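Local atomic coordinates of tail component (Lactobacillus phage J-1, PDB entry 5LY8), a protein that forms part of the phage's distal tail and, through the carbohydrate-binding module described here, probably recognises saccharide receptors on the surface of its Lactobacillus host. Residues V102-N105 with A106-G110; A37-Y40 with Y41-G44; L183-I186 with D187-D190; F54-N58 with G59-P63. All coordinates share one frame; numbering follows the deposited sequence. Where two conformers were deposited one is given.

All four contacts are local and lie toward the periphery of one beta-rich carbohydrate-binding module. Contacts 1 and 4 are partly buried and bind separate magnesium ions through backbone carbonyls: contact 1 offers two from the loop after strand 94-103, contact 4 one from the tip of the 54-57/60-63 hairpin. Contacts 2 and 3 lie at the surface, about 30 Å apart between centres and on opposite sides of the chain's centre. Contact 2 is mainly aromatic, with rings and a proline packed round tight turns, whereas contact 3 depends on an arginine that grips a backbone carbonyl. Contacts 1 and 3 both reach the six-stranded sheet.

Contact 1: V102-N105 with A106-G110; sequences VGTN and AAEVG. With MG (magnesium ion), chain B.
Between Asn105 and Glu108 the chain reverses in a single beta turn, closed by Glu108 N donating to Asn105 O at 3.1 Å. Ala106 and Ala107 occupy its corners with the backbone angles of a type I turn. The bond is bent to 145° at the hydrogen, and the donor sits above the carbonyl plane. Small side chains suit these corners, since here the backbone does the work: Ala106 O lies 2.5 Å from a magnesium ion and Glu108 O lies 2.3 Å from it. Asp130, Ser132 and Asn135 bind the same ion. The turn carries the chain from strand 94-103 of the six-stranded sheet to strand 110-118 of the other large sheet, a connection consistent with the beta-sandwich of the concanavalin clan, and the metal ties this connection to the end of strand 121-130 and the loop after it. While its carbonyl faces the cation, the side chain of Glu108 runs back along the incoming chain. CG beside the backbone N (chi1 -61°) and an extended chain beyond it bring OE1 to 3.4 Å from Thr104 CA. The side chain of Asn105 runs beside that of Glu108. The Thr104 and Glu108 side chains pass with opposed directions, OG1 of Thr104 3.7 Å from Glu108 CB. In one of its two conformers that hydroxyl is hydrogen-bonded to Asp130 OD2, so a small, branched, polar residue acts from the second shell on a carboxylate that binds the magnesium.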
loop_
_atom_site.group_PDB
_atom_site.type_symbol
_atom_site.label_atom_id
_atom_site.label_comp_id
_atom_site.label_asym_id
_atom_site.label_seq_id
_atom_site.Cartn_x
_atom_site.Cartn_y
_atom_site.Cartn_z
ATOM N N VAL A 102 -10.933 -7.322 1.390
ATOM C CA VAL A 102 -10.983 -7.192 -0.044
ATOM C C VAL A 102 -11.602 -8.440 -0.639
ATOM O O VAL A 102 -11.409 -9.552 -0.125
ATOM C CB VAL A 102 -9.551 -6.782 -0.582
ATOM C CG1 VAL A 102 -8.439 -7.761 -0.184
ATOM C CG2 VAL A 102 -9.555 -6.474 -2.079
ATOM N N GLY A 103 -12.426 -8.232 -1.656
ATOM C CA GLY A 103 -13.097 -9.318 -2.350
ATOM C C GLY A 103 -13.263 -8.949 -3.800
ATOM O O GLY A 103 -13.377 -7.781 -4.125
ATOM N N THR A 104 -13.324 -9.984 -4.683
ATOM C CA THR A 104 -13.475 -9.679 -6.100
ATOM C C THR A 104 -14.337 -10.751 -6.783
ATOM O O THR A 104 -14.759 -11.755 -6.179
ATOM C CB THR A 104 -12.083 -9.403 -6.757
ATOM O OG1 THR A 104 -12.227 -8.895 -8.106
ATOM C CG2 THR A 104 -11.154 -10.631 -6.763
ATOM N N ASN A 105 -14.442 -10.531 -8.069
ATOM C CA ASN A 105 -15.296 -11.376 -8.903
ATOM C C ASN A 105 -14.860 -11.198 -10.318
ATOM O O ASN A 105 -14.002 -10.359 -10.637
ATOM C CB ASN A 105 -16.822 -11.245 -8.741
ATOM C CG ASN A 105 -17.537 -11.591 -7.475
ATOM O OD1 ASN A 105 -18.360 -10.808 -7.002
ATOM N ND2 ASN A 105 -17.494 -12.856 -7.089
ATOM N N ALA A 106 -15.191 -12.142 -11.178
ATOM C CA ALA A 106 -14.673 -12.016 -12.506
ATOM C C ALA A 106 -14.835 -10.634 -13.109
ATOM O O ALA A 106 -13.837 -10.066 -13.527
ATOM C CB ALA A 106 -15.277 -13.080 -13.411
ATOM N N ALA A 107 -16.036 -10.041 -13.043
ATOM C CA ALA A 107 -16.316 -8.779 -13.722
ATOM C C ALA A 107 -15.726 -7.559 -13.033
ATOM O O ALA A 107 -15.672 -6.483 -13.617
ATOM C CB ALA A 107 -17.824 -8.605 -13.892
ATOM N N GLU A 108 -15.258 -7.727 -11.785
ATOM C CA GLU A 108 -14.731 -6.622 -10.992
ATOM C C GLU A 108 -13.271 -6.354 -11.267
ATOM O O GLU A 108 -12.484 -7.281 -11.501
ATOM C CB GLU A 108 -14.981 -6.866 -9.508
ATOM C CG GLU A 108 -16.466 -6.974 -9.189
ATOM C CD GLU A 108 -16.801 -7.351 -7.764
ATOM O OE1 GLU A 108 -15.889 -7.492 -6.928
ATOM O OE2 GLU A 108 -18.008 -7.559 -7.493
ATOM N N VAL A 109 -12.896 -5.060 -11.166
ATOM C CA VAL A 109 -11.538 -4.575 -11.388
ATOM C C VAL A 109 -11.182 -3.619 -10.263
ATOM O O VAL A 109 -11.986 -2.734 -9.917
ATOM C CB VAL A 109 -11.418 -3.895 -12.783
ATOM C CG1 VAL A 109 -10.124 -3.104 -12.949
ATOM C CG2 VAL A 109 -11.566 -4.929 -13.901
ATOM N N GLY A 110 -9.980 -3.738 -9.724
ATOM C CA GLY A 110 -9.589 -2.792 -8.692
ATOM C C GLY A 110 -8.134 -2.950 -8.360
ATOM O O GLY A 110 -7.512 -3.953 -8.703
HETATM MG MG MG B . -11.786 -9.372 -12.249
#

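Contact 2: A37-Y40 with Y41-G44; sequences AFPY and YEHG
Two consecutive tyrosines, Tyr40 and Tyr41, form a T-shaped pair although no residue separates them. Tyr41 turns its edge to the face of Tyr40, with CD1 3.7 Å above the plane and over the ring centre of Tyr40, and the planes are 79° apart. In both residues CG sits between the backbone N and the carbonyl carbon, a cramped choice (chi1 42° in Tyr41) that folds each ring back over its own backbone and lets neighbours meet. Pro39 CA lies over one face of the Tyr41 ring, toward its rim, and Pro39 CB is 3.7 Å from Tyr41 CZ. At its far end, Tyr41 OH meets at 2.6 Å a water that donates to Ala37 O. The backbone beneath is a run of tight turns. Pro39 centres an inverse gamma turn, a shape its fixed phi readily allows, closed by Tyr40 N to Phe38 O at 2.9 Å. Next, Glu42 N donates to Pro39 O at 2.9 Å and His43 N to Tyr40 O at 3.0 Å. The turn brings His43 back beside Phe38: CZ of Phe38 stands 3.5 Å above the centre of the His43 ring, but the planes meet at an oblique 46°. Gly44 leaves the turns with a positive phi, which a residue without a side chain adopts easily. This loop runs between strands 30-31 and 49-50; Phe38 is set edge-to-face with Trp73 of strand 73-81, Ala37 N and Phe38 N bond to Glu113 of strand 110-118, and Ala37 packs on strand 121-130.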
loop_
_atom_site.group_PDB
_atom_site.type_symbol
_atom_site.label_atom_id
_atom_site.label_comp_id
_atom_site.label_asym_id
_atom_site.label_seq_id
_atom_site.Cartn_x
_atom_site.Cartn_y
_atom_site.Cartn_z
ATOM N N ALA A 37 2.487 4.557 -7.783
ATOM C CA ALA A 37 3.551 3.773 -8.381
ATOM C C ALA A 37 3.196 3.152 -9.727
ATOM O O ALA A 37 4.086 2.967 -10.563
ATOM C CB ALA A 37 3.992 2.679 -7.410
ATOM N N PHE A 38 1.913 2.818 -9.966
ATOM C CA PHE A 38 1.532 2.107 -11.190
ATOM C C PHE A 38 2.151 2.802 -12.412
ATOM O O PHE A 38 1.915 3.994 -12.638
ATOM C CB PHE A 38 0.016 2.046 -11.329
ATOM C CG PHE A 38 -0.383 1.322 -12.589
ATOM C CD1 PHE A 38 -0.174 -0.047 -12.721
ATOM C CD2 PHE A 38 -0.924 2.014 -13.657
ATOM C CE1 PHE A 38 -0.533 -0.709 -13.890
ATOM C CE2 PHE A 38 -1.266 1.342 -14.836
ATOM C CZ PHE A 38 -1.068 -0.012 -14.941
ATOM N N PRO A 39 2.937 2.066 -13.221
ATOM C CA PRO A 39 3.656 2.708 -14.345
ATOM C C PRO A 39 2.760 2.793 -15.570
ATOM O O PRO A 39 2.911 2.041 -16.553
ATOM C CB PRO A 39 4.853 1.778 -14.568
ATOM C CG PRO A 39 4.352 0.420 -14.152
ATOM C CD PRO A 39 3.362 0.660 -13.029
ATOM N N TYR A 40 1.808 3.737 -15.508
ATOM C CA TYR A 40 0.825 3.895 -16.580
ATOM C C TYR A 40 1.460 4.049 -17.945
ATOM O O TYR A 40 0.916 3.568 -18.936
ATOM C CB TYR A 40 -0.082 5.118 -16.299
ATOM C CG TYR A 40 0.654 6.427 -16.076
ATOM C CD1 TYR A 40 1.076 6.795 -14.805
ATOM C CD2 TYR A 40 0.939 7.285 -17.139
ATOM C CE1 TYR A 40 1.747 7.996 -14.587
ATOM C CE2 TYR A 40 1.644 8.476 -16.933
ATOM C CZ TYR A 40 2.024 8.826 -15.648
ATOM O OH TYR A 40 2.694 10.009 -15.409
ATOM N N TYR A 41 2.616 4.711 -17.983
ATOM C CA TYR A 41 3.377 5.031 -19.192
ATOM C C TYR A 41 3.941 3.784 -19.881
ATOM O O TYR A 41 4.435 3.885 -21.001
ATOM C CB TYR A 41 4.485 6.066 -18.887
ATOM C CG TYR A 41 5.199 5.780 -17.601
ATOM C CD1 TYR A 41 4.733 6.294 -16.400
ATOM C CD2 TYR A 41 6.292 4.905 -17.560
ATOM C CE1 TYR A 41 5.320 5.938 -15.187
ATOM C CE2 TYR A 41 6.876 4.547 -16.353
ATOM C CZ TYR A 41 6.387 5.064 -15.175
ATOM O OH TYR A 41 6.974 4.689 -13.983
ATOM N N GLU A 42 3.993 2.652 -19.171
ATOM C CA GLU A 42 4.405 1.374 -19.755
ATOM C C GLU A 42 3.214 0.531 -20.177
ATOM O O GLU A 42 3.413 -0.464 -20.853
ATOM C CB GLU A 42 5.260 0.588 -18.759
ATOM C CG GLU A 42 6.586 1.280 -18.479
ATOM C CD GLU A 42 7.434 0.691 -17.383
ATOM O OE1 GLU A 42 7.013 -0.303 -16.749
ATOM O OE2 GLU A 42 8.552 1.225 -17.176
ATOM N N HIS A 43 2.007 0.886 -19.728
ATOM C CA HIS A 43 0.819 0.066 -19.953
ATOM C C HIS A 43 -0.149 0.655 -20.971
ATOM O O HIS A 43 -1.273 0.148 -21.121
ATOM C CB HIS A 43 0.091 -0.187 -18.621
ATOM C CG HIS A 43 0.804 -1.119 -17.684
ATOM N ND1 HIS A 43 0.296 -2.388 -17.372
ATOM C CD2 HIS A 43 1.930 -0.932 -16.966
ATOM C CE1 HIS A 43 1.110 -2.895 -16.466
ATOM N NE2 HIS A 43 2.140 -2.093 -16.225
ATOM N N GLY A 44 0.266 1.705 -21.681
ATOM C CA GLY A 44 -0.603 2.361 -22.647
ATOM C C GLY A 44 -1.708 3.192 -22.024
ATOM O O GLY A 44 -2.683 3.539 -22.694
HETATM O O HOH W 1 5.535 5.065 -11.881
#

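Contact 3: L183-I186 with D187-D190; sequences LDRI and DLGD
Arg185 clasps the backbone of Gly189 with two nitrogens directed at one oxygen. Its NE lies 2.8 Å and its NH2 3.0 Å from Gly189 O, which sits in the guanidinium plane; NE also lies in the carbonyl plane of Gly189. A bend in the arginine chain at CG-CD (chi3 -51°) curls the head back for this side-on grip. Leu188 presses on one guanidinium face, its CB 3.4 Å above the plane and over the centre, so the flat group is held at both edge and face. Outside the two segments, NH1 bonds to Tyr162 O, and the Tyr162 ring makes a cation-pi contact. Backbone bonds lock the same region: Arg185 N donates to Asp190 O at 2.9 Å, and Gly189 N donates to Arg185 O at 2.9 Å, closing an alpha turn. Gly189 has backbone angles that leave no room for a CB beside the carbonyl O of Leu188, so glycine suits the place. Against this clasp, the solvent side is looser. Asp187 and Asp190 are exposed there, as suits acidic residues, though the Asp187 carboxylate is bonded to Asn167. The Asp190 carboxylate stays 5.2 Å (OD2) from Arg185 NH2, not in contact, though the opposite charges may attract weakly. Such an arrangement belongs to a beta-hairpin connection, here linking strand 178-185 to the outermost strand 191-197 of the six-stranded antiparallel sheet.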
loop_
_atom_site.group_PDB
_atom_site.type_symbol
_atom_site.label_atom_id
_atom_site.label_comp_id
_atom_site.label_asym_id
_atom_site.label_seq_id
_atom_site.Cartn_x
_atom_site.Cartn_y
_atom_site.Cartn_z
ATOM N N LEU A 183 1.231 -10.248 2.783
ATOM C CA LEU A 183 -0.216 -10.166 2.711
ATOM C C LEU A 183 -0.703 -11.269 3.648
ATOM O O LEU A 183 -0.909 -12.420 3.247
ATOM C CB LEU A 183 -0.759 -10.306 1.283
ATOM C CG LEU A 183 -2.208 -9.962 1.109
ATOM C CD1 LEU A 183 -2.415 -8.453 1.158
ATOM C CD2 LEU A 183 -2.727 -10.540 -0.209
ATOM N N ASP A 184 -0.859 -10.922 4.928
ATOM C CA ASP A 184 -1.233 -11.894 5.942
ATOM C C ASP A 184 -2.716 -12.208 5.875
ATOM O O ASP A 184 -3.535 -11.284 5.883
ATOM C CB ASP A 184 -0.915 -11.367 7.344
ATOM C CG ASP A 184 0.532 -11.093 7.681
ATOM O OD1 ASP A 184 1.428 -11.606 6.963
ATOM O OD2 ASP A 184 0.779 -10.469 8.733
ATOM N N ARG A 185 -3.064 -13.508 5.840
ATOM C CA ARG A 185 -4.447 -13.954 5.851
ATOM C C ARG A 185 -4.929 -13.952 7.293
ATOM O O ARG A 185 -4.666 -14.905 8.028
ATOM C CB ARG A 185 -4.555 -15.396 5.346
ATOM C CG ARG A 185 -4.434 -15.600 3.875
ATOM C CD ARG A 185 -5.079 -16.924 3.458
ATOM N NE ARG A 185 -4.580 -18.017 4.294
ATOM C CZ ARG A 185 -4.910 -19.293 4.159
ATOM N NH1 ARG A 185 -5.725 -19.675 3.182
ATOM N NH2 ARG A 185 -4.410 -20.205 4.986
ATOM N N ILE A 186 -5.596 -12.894 7.728
ATOM C CA ILE A 186 -6.109 -12.761 9.091
ATOM C C ILE A 186 -7.134 -13.883 9.398
ATOM O O ILE A 186 -7.115 -14.444 10.488
ATOM C CB ILE A 186 -6.727 -11.330 9.322
ATOM C CG1 ILE A 186 -5.669 -10.207 9.133
ATOM C CG2 ILE A 186 -7.436 -11.226 10.718
ATOM C CD1 ILE A 186 -6.222 -8.816 9.147
ATOM N N ASP A 187 -8.028 -14.185 8.453
ATOM C CA ASP A 187 -9.107 -15.161 8.650
ATOM C C ASP A 187 -8.670 -16.605 8.690
ATOM O O ASP A 187 -9.330 -17.412 9.359
ATOM C CB ASP A 187 -10.157 -15.027 7.535
ATOM C CG ASP A 187 -10.780 -13.659 7.382
ATOM O OD1 ASP A 187 -11.168 -13.316 6.245
ATOM O OD2 ASP A 187 -10.854 -12.911 8.407
ATOM N N LEU A 188 -7.616 -16.962 7.946
ATOM C CA LEU A 188 -7.252 -18.375 7.788
ATOM C C LEU A 188 -5.824 -18.772 8.183
ATOM O O LEU A 188 -5.523 -19.975 8.212
ATOM C CB LEU A 188 -7.535 -18.807 6.332
ATOM C CG LEU A 188 -8.993 -18.713 5.846
ATOM C CD1 LEU A 188 -9.074 -18.818 4.327
ATOM C CD2 LEU A 188 -9.877 -19.806 6.480
ATOM N N GLY A 189 -4.963 -17.794 8.456
ATOM C CA GLY A 189 -3.583 -18.037 8.867
ATOM C C GLY A 189 -2.599 -17.956 7.717
ATOM O O GLY A 189 -2.976 -18.128 6.556
ATOM N N ASP A 190 -1.321 -17.706 8.046
ATOM C CA ASP A 190 -0.237 -17.594 7.061
ATOM C C ASP A 190 -0.540 -16.491 6.039
ATOM O O ASP A 190 -1.057 -15.448 6.440
ATOM C CB ASP A 190 0.112 -18.972 6.425
ATOM C CG ASP A 190 0.516 -20.015 7.433
ATOM O OD1 ASP A 190 1.211 -19.661 8.405
ATOM O OD2 ASP A 190 0.107 -21.183 7.269
#

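Contact 4: F54-N58 with G59-P63; sequences FGYAN and GIAYP. With MG (magnesium ion), chain C.
Gly59 follows Asn58 at the tip of a two-residue hairpin loop, where both take positive phi in a type I' turn; asparagine and glycine tolerate that conformation well. Gly59 O binds a magnesium ion at 2.3 Å. Three waters and the carbonyl oxygens of Asp21 and Gln227 also bind the ion, so the hairpin tip is joined to two other parts of the chain. Ile60 closes the turn: its N makes a weak bond to Ala57 O, while its O receives Ala57 N at 3.0 Å, a straight bond (161°) in the carbonyl plane. From Ile60, CG2 reaches over one face of the Tyr62 ring, near the rim. Strands 54-57 and 60-63 form a two-stranded antiparallel beta hairpin, separate from the two larger sheets. Ala61, a non-hydrogen-bonded partner of Tyr56, keeps its CB 3.7 Å from Tyr56 CE1, a small methyl that the Tyr56 ring meets obliquely. Tyr62 pairs with Gly55 through two bonds, Tyr62 N to Gly55 O at 2.8 Å and Gly55 N to Tyr62 O at 2.9 Å. Its ring turns an edge to the carbonyl oxygens of Gly55 and Ala57, CE2 lying 3.7 Å from Ala57 O, and one water spans Tyr62 OH and Asn58 ND2. At Pro63 the missing N-H costs no bond to strand 54-57, because the pair with Phe54 is non-hydrogen-bonded; Pro63 CB instead packs 3.9 Å from Phe54 CE1, beside Pro76 of strand 73-81.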
loop_
_atom_site.group_PDB
_atom_site.type_symbol
_atom_site.label_atom_id
_atom_site.label_comp_id
_atom_site.label_asym_id
_atom_site.label_seq_id
_atom_site.Cartn_x
_atom_site.Cartn_y
_atom_site.Cartn_z
ATOM N N PHE A 54 -13.234 9.252 0.826
ATOM C CA PHE A 54 -13.409 8.046 1.613
ATOM C C PHE A 54 -14.632 8.287 2.471
ATOM O O PHE A 54 -14.746 9.369 3.060
ATOM C CB PHE A 54 -12.249 7.819 2.581
ATOM C CG PHE A 54 -10.937 7.481 1.928
ATOM C CD1 PHE A 54 -10.582 6.156 1.695
ATOM C CD2 PHE A 54 -10.038 8.484 1.582
ATOM C CE1 PHE A 54 -9.363 5.848 1.078
ATOM C CE2 PHE A 54 -8.824 8.181 0.979
ATOM C CZ PHE A 54 -8.485 6.864 0.742
ATOM N N GLY A 55 -15.482 7.286 2.592
ATOM C CA GLY A 55 -16.570 7.351 3.565
ATOM C C GLY A 55 -16.168 6.553 4.797
ATOM O O GLY A 55 -15.517 5.513 4.657
ATOM N N TYR A 56 -16.493 7.021 6.016
ATOM C CA TYR A 56 -16.114 6.293 7.223
ATOM C C TYR A 56 -17.326 5.733 7.934
ATOM O O TYR A 56 -18.271 6.478 8.196
ATOM C CB TYR A 56 -15.296 7.167 8.173
ATOM C CG TYR A 56 -14.131 7.822 7.485
ATOM C CD1 TYR A 56 -12.997 7.093 7.154
ATOM C CD2 TYR A 56 -14.177 9.167 7.119
ATOM C CE1 TYR A 56 -11.956 7.673 6.445
ATOM C CE2 TYR A 56 -13.153 9.750 6.385
ATOM C CZ TYR A 56 -12.038 9.000 6.056
ATOM O OH TYR A 56 -10.991 9.571 5.378
ATOM N N ALA A 57 -17.325 4.428 8.234
ATOM C CA ALA A 57 -18.390 3.810 9.025
ATOM C C ALA A 57 -17.810 2.650 9.799
ATOM O O ALA A 57 -17.049 1.870 9.245
ATOM C CB ALA A 57 -19.485 3.310 8.102
ATOM N N ASN A 58 -18.216 2.496 11.066
ATOM C CA ASN A 58 -17.853 1.332 11.864
ATOM C C ASN A 58 -16.355 1.100 12.013
ATOM O O ASN A 58 -15.935 -0.053 12.073
ATOM C CB ASN A 58 -18.554 0.093 11.304
ATOM C CG ASN A 58 -20.032 0.178 11.530
ATOM O OD1 ASN A 58 -20.457 0.691 12.550
ATOM N ND2 ASN A 58 -20.857 -0.256 10.566
ATOM N N GLY A 59 -15.569 2.178 12.035
ATOM C CA GLY A 59 -14.120 2.049 12.176
ATOM C C GLY A 59 -13.444 1.597 10.902
ATOM O O GLY A 59 -12.346 1.017 10.932
ATOM N N ILE A 60 -14.093 1.867 9.760
ATOM C CA ILE A 60 -13.631 1.416 8.458
ATOM C C ILE A 60 -13.738 2.538 7.425
ATOM O O ILE A 60 -14.734 3.269 7.392
ATOM C CB ILE A 60 -14.477 0.201 8.022
ATOM C CG1 ILE A 60 -14.342 -0.981 9.014
ATOM C CG2 ILE A 60 -14.096 -0.220 6.577
ATOM C CD1 ILE A 60 -15.494 -2.091 8.845
ATOM N N ALA A 61 -12.696 2.674 6.596
ATOM C CA ALA A 61 -12.688 3.610 5.480
ATOM C C ALA A 61 -13.109 2.885 4.208
ATOM O O ALA A 61 -12.541 1.824 3.863
ATOM C CB ALA A 61 -11.316 4.231 5.310
ATOM N N TYR A 62 -14.071 3.477 3.477
ATOM C CA TYR A 62 -14.605 2.926 2.241
ATOM C C TYR A 62 -14.242 3.874 1.109
ATOM O O TYR A 62 -14.833 4.942 0.984
ATOM C CB TYR A 62 -16.131 2.786 2.358
ATOM C CG TYR A 62 -16.559 1.746 3.367
ATOM C CD1 TYR A 62 -16.610 0.394 3.028
ATOM C CD2 TYR A 62 -16.864 2.102 4.672
ATOM C CE1 TYR A 62 -16.988 -0.570 3.959
ATOM C CE2 TYR A 62 -17.253 1.152 5.604
ATOM C CZ TYR A 62 -17.308 -0.178 5.251
ATOM O OH TYR A 62 -17.662 -1.080 6.225
ATOM N N PRO A 63 -13.212 3.549 0.314
ATOM C CA PRO A 63 -12.868 4.449 -0.788
ATOM C C PRO A 63 -13.998 4.502 -1.819
ATOM O O PRO A 63 -14.646 3.486 -2.086
ATOM C CB PRO A 63 -11.594 3.848 -1.378
ATOM C CG PRO A 63 -11.484 2.494 -0.852
ATOM C CD PRO A 63 -12.366 2.345 0.362
HETATM MG MG MG C . -10.668 0.531 12.437
HETATM O O HOH W 2 -19.601 -1.419 8.233
HETATM O O HOH W 3 -11.826 0.870 14.615
HETATM O O HOH W 4 -11.677 -1.637 12.919
HETATM O O HOH W 5 -8.820 -0.234 13.818
#